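Biphenyl 2,3-Dioxygenase Beta Subunit (Sphingobium yanoikuyae, PDB 2GBW) is the beta subunit of a biphenyl dioxygenase, a probable ring-hydroxylating enzyme of the bacterial family whose members add both atoms of dioxygen to aromatic rings. Local coordinates at residues B[47-52]-B[155-160]. Numbering follows the deposited sequence.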
ATOM      1  N   TRP B  47     -25.786  14.565   8.820  1.00 38.86           N
ATOM      2  CA  TRP B  47     -24.794  15.595   8.532  1.00 38.95           C
ATOM      3  C   TRP B  47     -23.360  15.063   8.663  1.00 40.00           C
ATOM      4  O   TRP B  47     -22.999  14.514   9.677  1.00 38.16           O
ATOM      5  CB  TRP B  47     -25.040  16.767   9.458  1.00 40.22           C
ATOM      6  CG  TRP B  47     -24.134  17.904   9.351  1.00 38.25           C
ATOM      7  CD1 TRP B  47     -23.520  18.368   8.234  1.00 39.31           C
ATOM      8  CD2 TRP B  47     -23.731  18.733  10.421  1.00 40.68           C
ATOM      9  NE1 TRP B  47     -22.746  19.460   8.550  1.00 40.52           N
ATOM     10  CE2 TRP B  47     -22.883  19.714   9.894  1.00 40.82           C
ATOM     11  CE3 TRP B  47     -24.044  18.755  11.794  1.00 37.93           C
ATOM     12  CZ2 TRP B  47     -22.290  20.686  10.690  1.00 41.42           C
ATOM     13  CZ3 TRP B  47     -23.451  19.728  12.592  1.00 41.01           C
ATOM     14  CH2 TRP B  47     -22.582  20.676  12.017  1.00 40.10           C
ATOM     15  N   MET B  48     -22.593  15.219   7.587  1.00 38.65           N
ATOM     16  CA  MET B  48     -21.159  14.851   7.519  1.00 40.00           C
ATOM     17  C   MET B  48     -20.345  16.066   7.015  1.00 38.85           C
ATOM     18  O   MET B  48     -20.159  16.252   5.814  1.00 38.88           O
ATOM     19  CB  MET B  48     -20.924  13.639   6.615  1.00 38.91           C
ATOM     20  CG  MET B  48     -19.422  13.115   6.552  1.00 40.06           C
ATOM     21  SD  MET B  48     -19.218  11.794   5.338  1.00 43.73           S
ATOM     22  CE  MET B  48     -20.073  10.442   6.248  1.00 40.14           C
ATOM     23  N   PRO B  49     -19.880  16.919   7.938  1.00 39.89           N
ATOM     24  CA  PRO B  49     -19.196  18.175   7.565  1.00 40.36           C
ATOM     25  C   PRO B  49     -17.897  17.930   6.929  1.00 40.91           C
ATOM     26  O   PRO B  49     -17.298  16.887   7.146  1.00 41.58           O
ATOM     27  CB  PRO B  49     -18.960  18.889   8.893  1.00 41.61           C
ATOM     28  CG  PRO B  49     -19.557  18.068   9.910  1.00 40.86           C
ATOM     29  CD  PRO B  49     -20.097  16.808   9.385  1.00 39.93           C
ATOM     30  N   ILE B  50     -17.443  18.915   6.153  1.00 41.95           N
ATOM     31  CA  ILE B  50     -16.053  18.914   5.642  1.00 41.07           C
ATOM     32  C   ILE B  50     -15.223  19.754   6.625  1.00 42.05           C
ATOM     33  O   ILE B  50     -15.449  20.948   6.788  1.00 39.82           O
ATOM     34  CB  ILE B  50     -15.968  19.494   4.237  1.00 42.73           C
ATOM     35  CG1 ILE B  50     -16.698  18.589   3.248  1.00 43.68           C
ATOM     36  CG2 ILE B  50     -14.522  19.679   3.853  1.00 40.58           C
ATOM     37  CD1 ILE B  50     -17.258  19.347   2.135  1.00 44.46           C
ATOM     38  N   TYR B  51     -14.283  19.101   7.306  1.00 42.49           N
ATOM     39  CA  TYR B  51     -13.374  19.773   8.223  1.00 43.35           C
ATOM     40  C   TYR B  51     -12.032  20.050   7.518  1.00 43.38           C
ATOM     41  O   TYR B  51     -11.339  19.143   7.060  1.00 45.46           O
ATOM     42  CB  TYR B  51     -13.093  18.906   9.418  1.00 45.19           C
ATOM     43  CG  TYR B  51     -14.241  18.837  10.378  1.00 46.05           C
ATOM     44  CD1 TYR B  51     -14.414  19.812  11.336  1.00 47.31           C
ATOM     45  CD2 TYR B  51     -15.129  17.784  10.325  1.00 48.13           C
ATOM     46  CE1 TYR B  51     -15.466  19.728  12.229  1.00 50.07           C
ATOM     47  CE2 TYR B  51     -16.168  17.701  11.196  1.00 48.95           C
ATOM     48  CZ  TYR B  51     -16.349  18.660  12.115  1.00 48.20           C
ATOM     49  OH  TYR B  51     -17.417  18.542  13.013  1.00 48.85           O
ATOM     50  N   GLU B  52     -11.634  21.293   7.476  1.00 44.86           N
ATOM     51  CA  GLU B  52     -10.365  21.578   6.854  1.00 45.23           C
ATOM     52  C   GLU B  52      -9.246  21.506   7.915  1.00 44.28           C
ATOM     53  O   GLU B  52      -9.478  21.563   9.142  1.00 44.13           O
ATOM     54  CB  GLU B  52     -10.451  22.909   6.087  1.00 46.56           C
ATOM     55  CG  GLU B  52     -10.517  24.089   6.956  1.00 48.73           C
ATOM     56  CD  GLU B  52     -10.595  25.381   6.189  1.00 48.62           C
ATOM     57  OE1 GLU B  52     -10.177  25.408   5.010  1.00 51.57           O
ATOM     58  OE2 GLU B  52     -11.059  26.370   6.781  1.00 50.65           O
ATOM     59  N   ARG B 155     -30.901  13.139  15.066  1.00 40.18           N
ATOM     60  CA  ARG B 155     -29.748  13.938  14.616  1.00 40.22           C
ATOM     61  C   ARG B 155     -28.569  13.017  14.525  1.00 39.54           C
ATOM     62  O   ARG B 155     -28.363  12.218  15.422  1.00 38.91           O
ATOM     63  CB  ARG B 155     -29.419  15.047  15.633  1.00 41.39           C
ATOM     64  CG  ARG B 155     -30.523  16.115  15.838  1.00 45.39           C
ATOM     65  CD  ARG B 155     -30.485  17.033  14.630  1.00 50.07           C
ATOM     66  NE  ARG B 155     -31.385  18.186  14.695  1.00 50.52           N
ATOM     67  CZ  ARG B 155     -32.705  18.146  14.541  1.00 55.73           C
ATOM     68  NH1 ARG B 155     -33.342  16.998  14.332  1.00 55.31           N
ATOM     69  NH2 ARG B 155     -33.402  19.279  14.649  1.00 58.46           N
ATOM     70  N   ARG B 156     -27.846  13.071  13.404  1.00 39.20           N
ATOM     71  CA  ARG B 156     -26.656  12.238  13.213  1.00 39.32           C
ATOM     72  C   ARG B 156     -25.591  13.090  12.616  1.00 39.32           C
ATOM     73  O   ARG B 156     -25.757  13.632  11.518  1.00 39.91           O
ATOM     74  CB  ARG B 156     -26.944  11.025  12.342  1.00 37.37           C
ATOM     75  CG  ARG B 156     -25.682  10.180  11.945  1.00 40.41           C
ATOM     76  CD  ARG B 156     -26.100   8.766  11.629  1.00 40.38           C
ATOM     77  NE  ARG B 156     -26.478   8.005  12.796  1.00 41.01           N
ATOM     78  CZ  ARG B 156     -27.112   6.832  12.752  1.00 41.88           C
ATOM     79  NH1 ARG B 156     -27.421   6.297  11.567  1.00 43.61           N
ATOM     80  NH2 ARG B 156     -27.446   6.210  13.888  1.00 43.49           N
ATOM     81  N   LYS B 157     -24.494  13.225  13.349  1.00 38.86           N
ATOM     82  CA  LYS B 157     -23.321  13.927  12.847  1.00 38.73           C
ATOM     83  C   LYS B 157     -22.193  12.937  12.721  1.00 39.38           C
ATOM     84  O   LYS B 157     -21.921  12.220  13.693  1.00 38.85           O
ATOM     85  CB  LYS B 157     -22.938  15.079  13.782  1.00 39.38           C
ATOM     86  CG  LYS B 157     -21.849  15.994  13.221  1.00 39.10           C
ATOM     87  CD  LYS B 157     -21.633  17.141  14.210  1.00 40.74           C
ATOM     88  CE  LYS B 157     -20.534  18.083  13.737  1.00 41.68           C
ATOM     89  NZ  LYS B 157     -20.411  19.117  14.804  1.00 43.74           N
ATOM     90  N   LEU B 158     -21.546  12.915  11.537  1.00 36.69           N
ATOM     91  CA  LEU B 158     -20.483  11.962  11.187  1.00 39.55           C
ATOM     92  C   LEU B 158     -19.212  12.732  10.935  1.00 39.57           C
ATOM     93  O   LEU B 158     -19.167  13.627  10.052  1.00 40.18           O
ATOM     94  CB  LEU B 158     -20.846  11.146   9.935  1.00 38.54           C
ATOM     95  CG  LEU B 158     -22.124  10.270  10.078  1.00 39.25           C
ATOM     96  CD1 LEU B 158     -22.685   9.746   8.746  1.00 41.65           C
ATOM     97  CD2 LEU B 158     -21.866   9.121  11.097  1.00 40.06           C
ATOM     98  N   ILE B 159     -18.172  12.393  11.682  1.00 40.50           N
ATOM     99  CA  ILE B 159     -16.929  13.141  11.677  1.00 41.23           C
ATOM    100  C   ILE B 159     -15.840  12.249  11.084  1.00 41.06           C
ATOM    101  O   ILE B 159     -15.396  11.290  11.709  1.00 39.24           O
ATOM    102  CB  ILE B 159     -16.551  13.566  13.076  1.00 42.07           C
ATOM    103  CG1 ILE B 159     -17.730  14.357  13.700  1.00 43.51           C
ATOM    104  CG2 ILE B 159     -15.248  14.364  12.985  1.00 42.20           C
ATOM    105  CD1 ILE B 159     -17.761  14.285  15.169  1.00 45.76           C
ATOM    106  N   LEU B 160     -15.458  12.528   9.847  1.00 40.38           N
ATOM    107  CA  LEU B 160     -14.501  11.717   9.146  1.00 41.33           C
ATOM    108  C   LEU B 160     -13.103  11.894   9.710  1.00 40.84           C
ATOM    109  O   LEU B 160     -12.662  13.032   9.921  1.00 43.29           O
ATOM    110  CB  LEU B 160     -14.502  12.122   7.680  1.00 41.97           C
ATOM    111  CG  LEU B 160     -15.690  11.704   6.870  1.00 44.78           C
ATOM    112  CD1 LEU B 160     -15.592  12.360   5.437  1.00 46.15           C
ATOM    113  CD2 LEU B 160     -15.679  10.204   6.781  1.00 49.41           C
TER
HETATM  114  O   HOH W   1     -17.115  14.746   8.745  1.00 37.04           O
HETATM  115  O   HOH W   2     -18.731  20.949  13.450  1.00 41.23           O
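W47, M48 and K157 bury the most surface where the end of strand 44-49 meets residues 155-160 of its parallel neighbour. W47 grips both sides of K157 through its backbone: its N donates to R156 O (2.9 Å), and its O accepts from L158 N (2.9 Å, 156° at the hydrogen). K157 CA also sends a C-H contact to W47 O. With W47 and K157 in register, both side chains leave the same face of the sheet, CG anti to the backbone N in each, and run alongside one another. The lysine chain stays extended, so its CD and CE pass along the six-membered ring of W47; CE lies over the face, 4.0 Å from the ring centroid in a CH-pi contact. P49 CG lies 3.6 Å above the indole plane, toward its rim, and also touches K157 CE. The mixed, strongly curved sheet belongs to the NTF2-like fold of ring-hydroxylating dioxygenase beta subunits, and strand 150-160 joins 44-49 to the long hairpin strand 132-147. W47 also meets the ring of H45, a residue seen to bind zinc in a structure of this protein, though no zinc is bound to this chain here. On the other face, M48 runs out anti at chi1 and chi2, then bends at chi3 (-73°), setting its SD 3.7 Å from L160 CD1 and its CE against L158 CD1; both M48 and L160 also touch L138 of strand 132-147. At P49, where the first strand ends, a water bridges the two backbones, donating to P49 O and L158 O and accepting from L160 N. Y51 reaches back across K157 at about a right angle, placing its OH 3.2 Å from K157 CE, while a second water links this hydroxyl to K157 NZ. Y51 CE2 meets I159 CG2 obliquely, and I159 packs in turn on K98 of a second beta subunit.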